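Local coordinates for vacuolar protein sorting-associated protein 29 (Entamoeba histolytica, PDB 5XCJ) that probably serves as the metal-binding Vps29 subunit of the retromer, the coat that sorts cargo proteins in endosomal transport, and has a metallophosphatase fold, at residues C36-L40 with V58-D64; H115-L119 with N131-A135; L69-E73 with L84-Q89; M1-I6 with F150-I155. The protein carries 1 engineered substitution. All blocks are in the same frame, centred on the assembly; numbering follows the deposited sequence.

Contact 1 (C36-L40 with V58-D64); sequences CTGNL and VVKGAFD. Engineered in segment 58-64: A62 (natural residue Asp).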
loop_
_atom_site.group_PDB
_atom_site.type_symbol
_atom_site.label_atom_id
_atom_site.label_comp_id
_atom_site.label_asym_id
_atom_site.label_seq_id
_atom_site.Cartn_x
_atom_site.Cartn_y
_atom_site.Cartn_z
ATOM N N CYS A 36 5.028 1.462 -2.348
ATOM C CA CYS A 36 4.527 0.204 -2.864
ATOM C C CYS A 36 4.924 -0.965 -1.977
ATOM O O CYS A 36 6.095 -1.151 -1.664
ATOM C CB CYS A 36 5.034 -0.012 -4.287
ATOM S SG CYS A 36 4.441 -1.521 -5.072
ATOM N N THR A 37 3.940 -1.779 -1.626
ATOM C CA THR A 37 4.142 -2.944 -0.768
ATOM C C THR A 37 4.848 -4.138 -1.417
ATOM O O THR A 37 5.221 -5.077 -0.726
ATOM C CB THR A 37 2.839 -3.410 -0.100
ATOM O OG1 THR A 37 1.846 -3.664 -1.094
ATOM C CG2 THR A 37 2.340 -2.356 0.877
ATOM N N GLY A 38 5.048 -4.102 -2.729
ATOM C CA GLY A 38 5.693 -5.222 -3.399
ATOM C C GLY A 38 4.756 -6.066 -4.244
ATOM O O GLY A 38 3.644 -5.647 -4.536
ATOM N N ASN A 39 5.213 -7.269 -4.591
ATOM C CA ASN A 39 4.461 -8.184 -5.429
ATOM C C ASN A 39 4.086 -7.574 -6.787
ATOM O O ASN A 39 2.926 -7.540 -7.174
ATOM C CB ASN A 39 3.246 -8.751 -4.697
ATOM C CG ASN A 39 3.609 -9.928 -3.808
ATOM O OD1 ASN A 39 4.766 -10.327 -3.744
ATOM N ND2 ASN A 39 2.625 -10.479 -3.120
ATOM N N LEU A 40 5.099 -7.064 -7.474
ATOM C CA LEU A 40 4.936 -6.475 -8.795
ATOM C C LEU A 40 4.751 -7.534 -9.875
ATOM O O LEU A 40 5.239 -8.648 -9.751
ATOM C CB LEU A 40 6.144 -5.604 -9.151
ATOM C CG LEU A 40 6.577 -4.532 -8.158
ATOM C CD1 LEU A 40 7.834 -3.840 -8.655
ATOM C CD2 LEU A 40 5.463 -3.526 -7.934
ATOM N N VAL A 58 9.645 0.714 -3.395
ATOM C CA VAL A 58 9.122 -0.640 -3.468
ATOM C C VAL A 58 9.883 -1.608 -2.567
ATOM O O VAL A 58 11.098 -1.703 -2.632
ATOM C CB VAL A 58 9.154 -1.165 -4.913
ATOM C CG1 VAL A 58 8.567 -2.562 -4.985
ATOM C CG2 VAL A 58 8.412 -0.215 -5.832
ATOM N N VAL A 59 9.156 -2.317 -1.718
ATOM C CA VAL A 59 9.764 -3.318 -0.842
ATOM C C VAL A 59 9.616 -4.707 -1.459
ATOM O O VAL A 59 8.796 -4.909 -2.354
ATOM C CB VAL A 59 9.167 -3.301 0.574
ATOM C CG1 VAL A 59 9.609 -2.054 1.319
ATOM C CG2 VAL A 59 7.653 -3.400 0.518
ATOM N N LYS A 60 10.401 -5.662 -0.975
ATOM C CA LYS A 60 10.343 -7.012 -1.514
ATOM C C LYS A 60 9.130 -7.799 -1.036
ATOM O O LYS A 60 8.890 -7.956 0.152
ATOM C CB LYS A 60 11.620 -7.786 -1.191
ATOM C CG LYS A 60 11.578 -9.223 -1.669
ATOM C CD LYS A 60 12.882 -9.950 -1.410
ATOM C CE LYS A 60 12.786 -11.406 -1.818
ATOM N NZ LYS A 60 11.520 -12.040 -1.370
ATOM N N GLY A 61 8.365 -8.283 -2.002
ATOM C CA GLY A 61 7.183 -9.078 -1.767
ATOM C C GLY A 61 7.485 -10.557 -1.628
ATOM O O GLY A 61 8.631 -10.974 -1.702
ATOM N N ALA A 62 6.448 -11.346 -1.403
ATOM C CA ALA A 62 6.614 -12.782 -1.286
ATOM C C ALA A 62 7.110 -13.382 -2.598
ATOM O O ALA A 62 7.959 -14.256 -2.594
ATOM C CB ALA A 62 5.314 -13.439 -0.850
ATOM N N PHE A 63 6.560 -12.912 -3.713
ATOM C CA PHE A 63 6.938 -13.411 -5.036
ATOM C C PHE A 63 7.873 -12.519 -5.864
ATOM O O PHE A 63 8.201 -12.857 -6.995
ATOM C CB PHE A 63 5.686 -13.730 -5.847
ATOM C CG PHE A 63 4.529 -14.172 -5.014
ATOM C CD1 PHE A 63 4.537 -15.407 -4.405
ATOM C CD2 PHE A 63 3.432 -13.351 -4.837
ATOM C CE1 PHE A 63 3.470 -15.823 -3.633
ATOM C CE2 PHE A 63 2.367 -13.759 -4.068
ATOM C CZ PHE A 63 2.385 -14.997 -3.462
ATOM N N ASP A 64 8.276 -11.376 -5.320
ATOM C CA ASP A 64 9.148 -10.471 -6.059
ATOM C C ASP A 64 10.535 -11.048 -6.317
ATOM O O ASP A 64 11.141 -11.657 -5.442
ATOM C CB ASP A 64 9.281 -9.136 -5.335
ATOM C CG ASP A 64 8.103 -8.221 -5.584
ATOM O OD1 ASP A 64 7.461 -8.354 -6.645
ATOM O OD2 ASP A 64 7.830 -7.370 -4.714
#
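The amide of N39 crosses the ring of F63 obliquely, the two planes only 20° apart, with ND2 3.4 Å from F63 CD2. Its oxygen accepts the backbone N-H of F63, N39 OD1 to F63 N being 3.1 Å at a nearly straight 165°. CB of A62, an engineered residue that is Asp in nature, lies over the centre of one face of the F63 ring. Deeper in, the carboxylate of D64 reaches back across 36-40. Its OD1 accepts from L40 N (2.8 Å) through the syn lone pair, while OD2 takes N39 N (2.6 Å) and G61 N from one face of the carboxylate plane. G38 CA passes close to V59 O and D64 OD2. At the strand ends V59 N bonds to C36 O (3.3 Å), and L40 and V58 meet tip to tip, both against L49 of helix 43-52. N39 and the natural Asp at 62 are ligands of the first zinc of the metallophosphatase fold; that metal is not bound here, and A62 has no carboxylate to offer it. Three backbone N-H groups on one buried carboxylate probably stabilise its negative charge and fix the loop that carries N39.

Contact 2 (H115-L119 with N131-A135); sequences HTHKL and NPGSA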
loop_
_atom_site.group_PDB
_atom_site.type_symbol
_atom_site.label_atom_id
_atom_site.label_comp_id
_atom_site.label_asym_id
_atom_site.label_seq_id
_atom_site.Cartn_x
_atom_site.Cartn_y
_atom_site.Cartn_z
ATOM N N HIS A 115 -0.021 -7.918 1.858
ATOM C CA HIS A 115 -0.190 -9.355 2.094
ATOM C C HIS A 115 -1.618 -9.893 2.219
ATOM O O HIS A 115 -1.971 -10.879 1.592
ATOM C CB HIS A 115 0.652 -9.812 3.282
ATOM C CG HIS A 115 0.664 -11.295 3.468
ATOM N ND1 HIS A 115 1.535 -12.121 2.795
ATOM C CD2 HIS A 115 -0.100 -12.102 4.239
ATOM C CE1 HIS A 115 1.311 -13.374 3.146
ATOM N NE2 HIS A 115 0.328 -13.389 4.024
ATOM N N THR A 116 -2.403 -9.263 3.078
ATOM C CA THR A 116 -3.767 -9.678 3.356
ATOM C C THR A 116 -4.734 -9.581 2.182
ATOM O O THR A 116 -5.769 -10.234 2.184
ATOM C CB THR A 116 -4.356 -8.893 4.545
ATOM O OG1 THR A 116 -4.548 -7.529 4.168
ATOM C CG2 THR A 116 -3.420 -8.958 5.729
ATOM N N HIS A 117 -4.431 -8.681 1.251
ATOM C CA HIS A 117 -5.270 -8.390 0.085
ATOM C C HIS A 117 -6.607 -7.752 0.476
ATOM O O HIS A 117 -7.589 -7.834 -0.252
ATOM C CB HIS A 117 -5.462 -9.610 -0.817
ATOM C CG HIS A 117 -4.241 -9.963 -1.609
ATOM N ND1 HIS A 117 -4.301 -10.533 -2.860
ATOM C CD2 HIS A 117 -2.925 -9.829 -1.323
ATOM C CE1 HIS A 117 -3.076 -10.735 -3.309
ATOM N NE2 HIS A 117 -2.222 -10.317 -2.395
ATOM N N LYS A 118 -6.625 -7.115 1.640
ATOM C CA LYS A 118 -7.805 -6.422 2.117
ATOM C C LYS A 118 -7.386 -5.043 2.598
ATOM O O LYS A 118 -6.562 -4.912 3.495
ATOM C CB LYS A 118 -8.500 -7.181 3.242
ATOM C CG LYS A 118 -9.869 -6.621 3.579
ATOM C CD LYS A 118 -10.542 -6.056 2.337
ATOM C CE LYS A 118 -12.035 -6.336 2.323
ATOM N NZ LYS A 118 -12.472 -6.982 1.057
ATOM N N LEU A 119 -7.941 -4.012 1.980
ATOM C CA LEU A 119 -7.600 -2.658 2.359
ATOM C C LEU A 119 -8.131 -2.379 3.753
ATOM O O LEU A 119 -9.260 -2.719 4.067
ATOM C CB LEU A 119 -8.199 -1.659 1.369
ATOM C CG LEU A 119 -8.005 -0.177 1.667
ATOM C CD1 LEU A 119 -8.006 0.623 0.380
ATOM C CD2 LEU A 119 -9.071 0.338 2.614
ATOM N N ASN A 131 -3.070 -0.555 5.163
ATOM C CA ASN A 131 -2.953 -1.585 4.145
ATOM C C ASN A 131 -3.829 -1.136 2.975
ATOM O O ASN A 131 -5.029 -0.979 3.139
ATOM C CB ASN A 131 -3.433 -2.914 4.715
ATOM C CG ASN A 131 -3.217 -4.072 3.768
ATOM O OD1 ASN A 131 -3.322 -3.931 2.564
ATOM N ND2 ASN A 131 -2.924 -5.235 4.327
ATOM N N PRO A 132 -3.242 -0.959 1.798
ATOM C CA PRO A 132 -4.012 -0.506 0.633
ATOM C C PRO A 132 -4.738 -1.626 -0.119
ATOM O O PRO A 132 -5.466 -1.342 -1.065
ATOM C CB PRO A 132 -2.947 0.130 -0.264
ATOM C CG PRO A 132 -1.691 -0.580 0.087
ATOM C CD PRO A 132 -1.797 -1.011 1.522
ATOM N N GLY A 133 -4.543 -2.869 0.306
ATOM C CA GLY A 133 -5.153 -3.999 -0.368
ATOM C C GLY A 133 -4.413 -4.309 -1.663
ATOM O O GLY A 133 -3.297 -3.854 -1.874
ATOM N N SER A 134 -5.036 -5.085 -2.533
ATOM C CA SER A 134 -4.404 -5.416 -3.794
ATOM C C SER A 134 -4.954 -4.478 -4.854
ATOM O O SER A 134 -6.162 -4.363 -5.028
ATOM C CB SER A 134 -4.672 -6.867 -4.182
ATOM O OG SER A 134 -4.278 -7.107 -5.515
ATOM N N ALA A 135 -4.050 -3.853 -5.593
ATOM C CA ALA A 135 -4.407 -2.896 -6.633
ATOM C C ALA A 135 -5.252 -3.530 -7.721
ATOM O O ALA A 135 -6.122 -2.890 -8.290
ATOM C CB ALA A 135 -3.159 -2.275 -7.237
HETATM O O HOH W 1 -2.965 -6.099 0.858
HETATM O O HOH W 2 -7.461 -5.881 -2.402
#
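T116 and N131 meet through their polar ends, T116 OG1 lying 2.8 Å from N131 ND2. Each side chain also folds onto its own backbone: T116 OG1 accepts from K118 N in an ST turn, and N131 OD1 accepts from G133 N in an Asx turn (2.8 Å). With CG anti to the backbone N (chi1 -174°), the N131 amide extends toward the 115-119 loop. Water carries the other polar links. One molecule accepts from H117 N and lies 2.8 Å from N131 OD1; a second accepts from S134 N (2.6 Å) and is also within bonding distance of H117 O. Carbon contacts reach a ring face and carbonyl oxygens. S134 CB rests over one face of the H117 imidazole, 4.1 Å from its centroid, a CH-pi contact, while L119 CD1 packs on P132 O (3.5 Å) and L119 CA makes a bent CA-H...O contact with N131 O. Further bonds hold both side chains: H117 ND1 to A138 O, and S134 OG to D8 O. H115 serves zinc 1 and H117 zinc 2, with D8 serving both; neither metal is bound in this model. Bonded at ND1 and packed on S134, the H117 imidazole is probably restrained in its rotation, consistent with a preset metal ligand.

Contact 3 (L69-E73 with L84-Q89); sequences LNETE and LMHGHQ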
loop_
_atom_site.group_PDB
_atom_site.type_symbol
_atom_site.label_atom_id
_atom_site.label_comp_id
_atom_site.label_asym_id
_atom_site.label_seq_id
_atom_site.Cartn_x
_atom_site.Cartn_y
_atom_site.Cartn_z
ATOM N N LEU A 69 15.772 -5.058 -4.026
ATOM C CA LEU A 69 14.596 -4.681 -3.255
ATOM C C LEU A 69 14.768 -4.996 -1.778
ATOM O O LEU A 69 14.973 -6.139 -1.404
ATOM C CB LEU A 69 13.369 -5.426 -3.771
ATOM C CG LEU A 69 12.722 -4.929 -5.061
ATOM C CD1 LEU A 69 11.342 -5.547 -5.234
ATOM C CD2 LEU A 69 12.655 -3.411 -5.079
ATOM N N ASN A 70 14.725 -3.960 -0.951
ATOM C CA ASN A 70 14.834 -4.129 0.489
ATOM C C ASN A 70 13.528 -4.649 1.078
ATOM O O ASN A 70 12.454 -4.370 0.565
ATOM C CB ASN A 70 15.214 -2.812 1.156
ATOM C CG ASN A 70 16.681 -2.490 1.006
ATOM O OD1 ASN A 70 17.505 -3.373 0.777
ATOM N ND2 ASN A 70 17.018 -1.219 1.137
ATOM N N GLU A 71 13.637 -5.449 2.128
ATOM C CA GLU A 71 12.473 -5.986 2.815
ATOM C C GLU A 71 11.656 -4.902 3.526
ATOM O O GLU A 71 10.435 -4.967 3.569
ATOM C CB GLU A 71 12.868 -7.108 3.773
ATOM C CG GLU A 71 13.585 -8.251 3.075
ATOM C CD GLU A 71 12.875 -9.582 3.210
ATOM O OE1 GLU A 71 13.570 -10.603 3.270
ATOM O OE2 GLU A 71 11.638 -9.620 3.249
ATOM N N THR A 72 12.349 -3.932 4.110
ATOM C CA THR A 72 11.692 -2.832 4.812
ATOM C C THR A 72 12.270 -1.473 4.427
ATOM O O THR A 72 13.444 -1.357 4.112
ATOM C CB THR A 72 11.784 -2.992 6.347
ATOM O OG1 THR A 72 13.102 -2.658 6.790
ATOM C CG2 THR A 72 11.452 -4.411 6.769
ATOM N N GLU A 73 11.424 -0.449 4.433
ATOM C CA GLU A 73 11.858 0.903 4.109
ATOM C C GLU A 73 11.197 1.912 5.037
ATOM O O GLU A 73 10.043 1.738 5.404
ATOM C CB GLU A 73 11.532 1.234 2.655
ATOM C CG GLU A 73 12.268 0.367 1.652
ATOM C CD GLU A 73 13.727 0.753 1.522
ATOM O OE1 GLU A 73 14.169 1.651 2.259
ATOM O OE2 GLU A 73 14.430 0.163 0.681
ATOM N N LEU A 84 7.527 0.755 5.816
ATOM C CA LEU A 84 6.940 -0.008 4.729
ATOM C C LEU A 84 7.537 -1.398 4.551
ATOM O O LEU A 84 8.749 -1.549 4.520
ATOM C CB LEU A 84 7.088 0.790 3.433
ATOM C CG LEU A 84 6.719 0.129 2.106
ATOM C CD1 LEU A 84 5.212 0.144 1.926
ATOM C CD2 LEU A 84 7.407 0.835 0.951
ATOM N N MET A 85 6.667 -2.391 4.473
ATOM C CA MET A 85 7.061 -3.768 4.211
ATOM C C MET A 85 5.872 -4.537 3.628
ATOM O O MET A 85 4.726 -4.142 3.816
ATOM C CB MET A 85 7.680 -4.430 5.443
ATOM C CG MET A 85 6.736 -5.236 6.309
ATOM S SD MET A 85 7.677 -6.150 7.544
ATOM C CE MET A 85 9.163 -6.527 6.635
ATOM N N HIS A 86 6.131 -5.638 2.934
ATOM C CA HIS A 86 5.050 -6.396 2.318
ATOM C C HIS A 86 4.047 -6.959 3.323
ATOM O O HIS A 86 2.847 -6.932 3.084
ATOM C CB HIS A 86 5.577 -7.498 1.402
ATOM C CG HIS A 86 4.498 -8.236 0.682
ATOM N ND1 HIS A 86 4.239 -9.573 0.894
ATOM C CD2 HIS A 86 3.598 -7.824 -0.237
ATOM C CE1 HIS A 86 3.228 -9.949 0.136
ATOM N NE2 HIS A 86 2.821 -8.906 -0.562
ATOM N N GLY A 87 4.535 -7.411 4.471
ATOM C CA GLY A 87 3.672 -7.952 5.499
ATOM C C GLY A 87 3.521 -9.460 5.622
ATOM O O GLY A 87 2.879 -9.933 6.548
ATOM N N HIS A 88 4.095 -10.213 4.692
ATOM C CA HIS A 88 4.069 -11.671 4.782
ATOM C C HIS A 88 4.914 -12.145 5.973
ATOM O O HIS A 88 4.679 -13.209 6.525
ATOM C CB HIS A 88 4.471 -12.367 3.476
ATOM C CG HIS A 88 5.890 -12.142 3.067
ATOM N ND1 HIS A 88 6.331 -10.954 2.529
ATOM C CD2 HIS A 88 6.964 -12.966 3.086
ATOM C CE1 HIS A 88 7.613 -11.053 2.240
ATOM N NE2 HIS A 88 8.025 -12.260 2.578
ATOM N N GLN A 89 5.917 -11.341 6.312
ATOM C CA GLN A 89 6.834 -11.591 7.422
ATOM C C GLN A 89 6.201 -11.420 8.806
ATOM O O GLN A 89 6.733 -11.912 9.795
ATOM C CB GLN A 89 8.085 -10.726 7.311
ATOM C CG GLN A 89 8.644 -10.620 5.909
ATOM C CD GLN A 89 8.039 -9.470 5.144
ATOM O OE1 GLN A 89 6.900 -9.090 5.381
ATOM N NE2 GLN A 89 8.804 -8.907 4.229
HETATM O O HOH W 3 8.838 -6.606 2.248
#
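E71 and Q89 join by one nearly straight bond, Q89 NE2 to E71 OE2 at 3.1 Å and 163°; E71 OE2 lies in the plane of the Q89 amide, although the carboxylate is turned 42° from it. The bend of Q89 at chi2 (89°) carries its amide back over the H88 ring, CD lying above one face, and Q89 OE1 accepts a weak bond from G87 N. The same NE2 donates to a water that also accepts from H86 N (3.0 Å) and donates to E71 O (2.6 Å), so this one water ties together a side-chain amide, a backbone N-H and a backbone carbonyl. Here the chain opens a beta hairpin of strands 72-77 and 80-85, at the edge of the five-stranded sheet of the metallophosphatase fold. E73 and L84 form an antiparallel hydrogen-bonded pair, with E73 N to L84 O 2.9 Å and L84 N to E73 O 2.7 Å, and L84 O gains a CA-H contact from T72 as well. From the loop before the strand, N70 ND2 donates to E73 OE2, from above the carboxylate plane. H86 ND1 and H88 ND1 share a bond of 3.0 Å whose donor is unassigned. H86 NE2 bonds to D8 OD1 of the zinc site.

Contact 4 (M1-I6 with F150-I155); sequences MLVLVI and FMLLEI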
loop_
_atom_site.group_PDB
_atom_site.type_symbol
_atom_site.label_atom_id
_atom_site.label_comp_id
_atom_site.label_asym_id
_atom_site.label_seq_id
_atom_site.Cartn_x
_atom_site.Cartn_y
_atom_site.Cartn_z
ATOM N N MET A 1 2.191 17.138 0.638
ATOM C CA MET A 1 2.713 15.829 0.267
ATOM C C MET A 1 1.599 14.815 0.009
ATOM O O MET A 1 0.881 14.422 0.925
ATOM C CB MET A 1 3.647 15.294 1.355
ATOM C CG MET A 1 5.097 15.732 1.228
ATOM S SD MET A 1 5.850 15.297 -0.345
ATOM C CE MET A 1 7.548 15.018 0.135
ATOM N N LEU A 2 1.458 14.398 -1.241
ATOM C CA LEU A 2 0.458 13.408 -1.608
ATOM C C LEU A 2 1.189 12.104 -1.859
ATOM O O LEU A 2 2.094 12.046 -2.683
ATOM C CB LEU A 2 -0.289 13.829 -2.867
ATOM C CG LEU A 2 -1.381 12.869 -3.318
ATOM C CD1 LEU A 2 -2.517 12.848 -2.316
ATOM C CD2 LEU A 2 -1.879 13.278 -4.689
ATOM N N VAL A 3 0.792 11.068 -1.134
ATOM C CA VAL A 3 1.424 9.760 -1.228
ATOM C C VAL A 3 0.482 8.661 -1.703
ATOM O O VAL A 3 -0.552 8.409 -1.096
ATOM C CB VAL A 3 1.963 9.350 0.151
ATOM C CG1 VAL A 3 2.851 8.127 0.057
ATOM C CG2 VAL A 3 2.672 10.519 0.816
ATOM N N LEU A 4 0.853 8.000 -2.790
ATOM C CA LEU A 4 0.040 6.919 -3.305
ATOM C C LEU A 4 0.519 5.639 -2.627
ATOM O O LEU A 4 1.693 5.313 -2.700
ATOM C CB LEU A 4 0.203 6.802 -4.824
ATOM C CG LEU A 4 -0.331 5.555 -5.527
ATOM C CD1 LEU A 4 -1.844 5.433 -5.434
ATOM C CD2 LEU A 4 0.127 5.495 -6.975
ATOM N N VAL A 5 -0.382 4.950 -1.937
ATOM C CA VAL A 5 -0.042 3.693 -1.280
ATOM C C VAL A 5 -0.708 2.584 -2.088
ATOM O O VAL A 5 -1.927 2.488 -2.151
ATOM C CB VAL A 5 -0.505 3.671 0.187
ATOM C CG1 VAL A 5 -0.059 2.392 0.878
ATOM C CG2 VAL A 5 0.023 4.892 0.920
ATOM N N ILE A 6 0.115 1.750 -2.710
ATOM C CA ILE A 6 -0.357 0.680 -3.586
ATOM C C ILE A 6 0.521 -0.570 -3.485
ATOM O O ILE A 6 1.631 -0.498 -2.975
ATOM C CB ILE A 6 -0.377 1.198 -5.041
ATOM C CG1 ILE A 6 -1.376 0.437 -5.917
ATOM C CG2 ILE A 6 1.023 1.190 -5.616
ATOM C CD1 ILE A 6 -1.612 1.080 -7.265
ATOM N N PHE A 150 -6.691 0.748 -3.431
ATOM C CA PHE A 150 -5.501 1.562 -3.213
ATOM C C PHE A 150 -5.818 2.723 -2.269
ATOM O O PHE A 150 -6.976 2.996 -1.977
ATOM C CB PHE A 150 -4.828 2.019 -4.508
ATOM C CG PHE A 150 -5.547 3.125 -5.211
ATOM C CD1 PHE A 150 -5.328 4.439 -4.856
ATOM C CD2 PHE A 150 -6.431 2.847 -6.233
ATOM C CE1 PHE A 150 -5.984 5.457 -5.506
ATOM C CE2 PHE A 150 -7.093 3.861 -6.883
ATOM C CZ PHE A 150 -6.868 5.167 -6.518
ATOM N N MET A 151 -4.778 3.385 -1.790
ATOM C CA MET A 151 -4.939 4.504 -0.876
ATOM C C MET A 151 -4.168 5.727 -1.332
ATOM O O MET A 151 -3.121 5.615 -1.953
ATOM C CB MET A 151 -4.402 4.142 0.504
ATOM C CG MET A 151 -5.258 3.235 1.358
ATOM S SD MET A 151 -4.418 2.982 2.937
ATOM C CE MET A 151 -5.626 1.999 3.815
ATOM N N LEU A 152 -4.708 6.896 -1.018
ATOM C CA LEU A 152 -4.042 8.150 -1.297
ATOM C C LEU A 152 -3.974 8.877 0.033
ATOM O O LEU A 152 -4.985 9.013 0.711
ATOM C CB LEU A 152 -4.803 8.984 -2.315
ATOM C CG LEU A 152 -4.607 8.571 -3.766
ATOM C CD1 LEU A 152 -5.404 9.479 -4.681
ATOM C CD2 LEU A 152 -3.131 8.598 -4.117
ATOM N N LEU A 153 -2.786 9.318 0.413
ATOM C CA LEU A 153 -2.624 10.017 1.676
ATOM C C LEU A 153 -2.310 11.478 1.461
ATOM O O LEU A 153 -1.471 11.826 0.644
ATOM C CB LEU A 153 -1.503 9.404 2.521
ATOM C CG LEU A 153 -1.392 7.892 2.696
ATOM C CD1 LEU A 153 -0.198 7.589 3.589
ATOM C CD2 LEU A 153 -2.669 7.301 3.263
ATOM N N GLU A 154 -3.005 12.330 2.199
ATOM C CA GLU A 154 -2.742 13.751 2.139
ATOM C C GLU A 154 -2.140 14.056 3.500
ATOM O O GLU A 154 -2.807 13.921 4.518
ATOM C CB GLU A 154 -4.034 14.529 1.917
ATOM C CG GLU A 154 -3.896 16.036 2.026
ATOM C CD GLU A 154 -5.122 16.776 1.522
ATOM O OE1 GLU A 154 -6.175 16.139 1.327
ATOM O OE2 GLU A 154 -5.026 17.999 1.316
ATOM N N ILE A 155 -0.863 14.405 3.518
ATOM C CA ILE A 155 -0.195 14.713 4.766
ATOM C C ILE A 155 0.340 16.138 4.814
ATOM O O ILE A 155 1.116 16.555 3.961
ATOM C CB ILE A 155 1.001 13.771 5.003
ATOM C CG1 ILE A 155 0.540 12.321 5.130
ATOM C CG2 ILE A 155 1.787 14.194 6.232
ATOM C CD1 ILE A 155 1.661 11.362 5.447
#
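L4 CD1 packs at the middle of one face, 3.7 Å from L152 CD2 and equally far from F150 CD1, its side chain crossing that of F150 at about a right angle. A chi1 of 167° swings the L4 isobutyl group away from its own N and toward this pair. On the opposite face V5 and L153 cross obliquely, V5 CG2 to L153 CG being 3.8 Å, and V5 CB meets M151 CB (3.9 Å). V3 and L153 face each other on that same side. Between the two faces runs the antiparallel ladder of strands 2-6 and 150-155: V3 and L153 exchange N-H and C=O, as do V5 and M151, with L153 N to V3 O and V5 N to M151 O both 2.8 Å. At the outer end I155 N donates to M1 O (3.1 Å, 174°), near the exposed E154, whose carboxylate bonds to Y163. Strand axes lie 158° apart, a moderate twist. Within the six-stranded sheet, strand 2-6 pairs with strand 33-36 on its other side, and 149-156 with 159-168. Helix 20-28 packs over the L4, F150 and L152 face through L26 and R25, while V3 touches I77 of strand 72-77 in the second sheet.

Contact 4 is core sheet packing: backbone bonds and aliphatic side chains at the centre of the six-stranded sheet. Contacts 1 and 2 are also buried but are made by loops at strand ends, where a carboxylate and an amide in contact 1, and side chains with two waters in contact 2, take over much of the bonding; both carry zinc-site residues. Contact 3 is partly buried, a hairpin edge with an exposed polar bridge. Neighbouring contacts mesh directly: V59 packs on L84 and N39 on H86 between contacts 1 and 3, H115 on H88 between 3 and 2, and P132 on V5 between 2 and 4. The I6 carbonyl meets T37 N, bringing contact 4 to the edge of the metal-site loops.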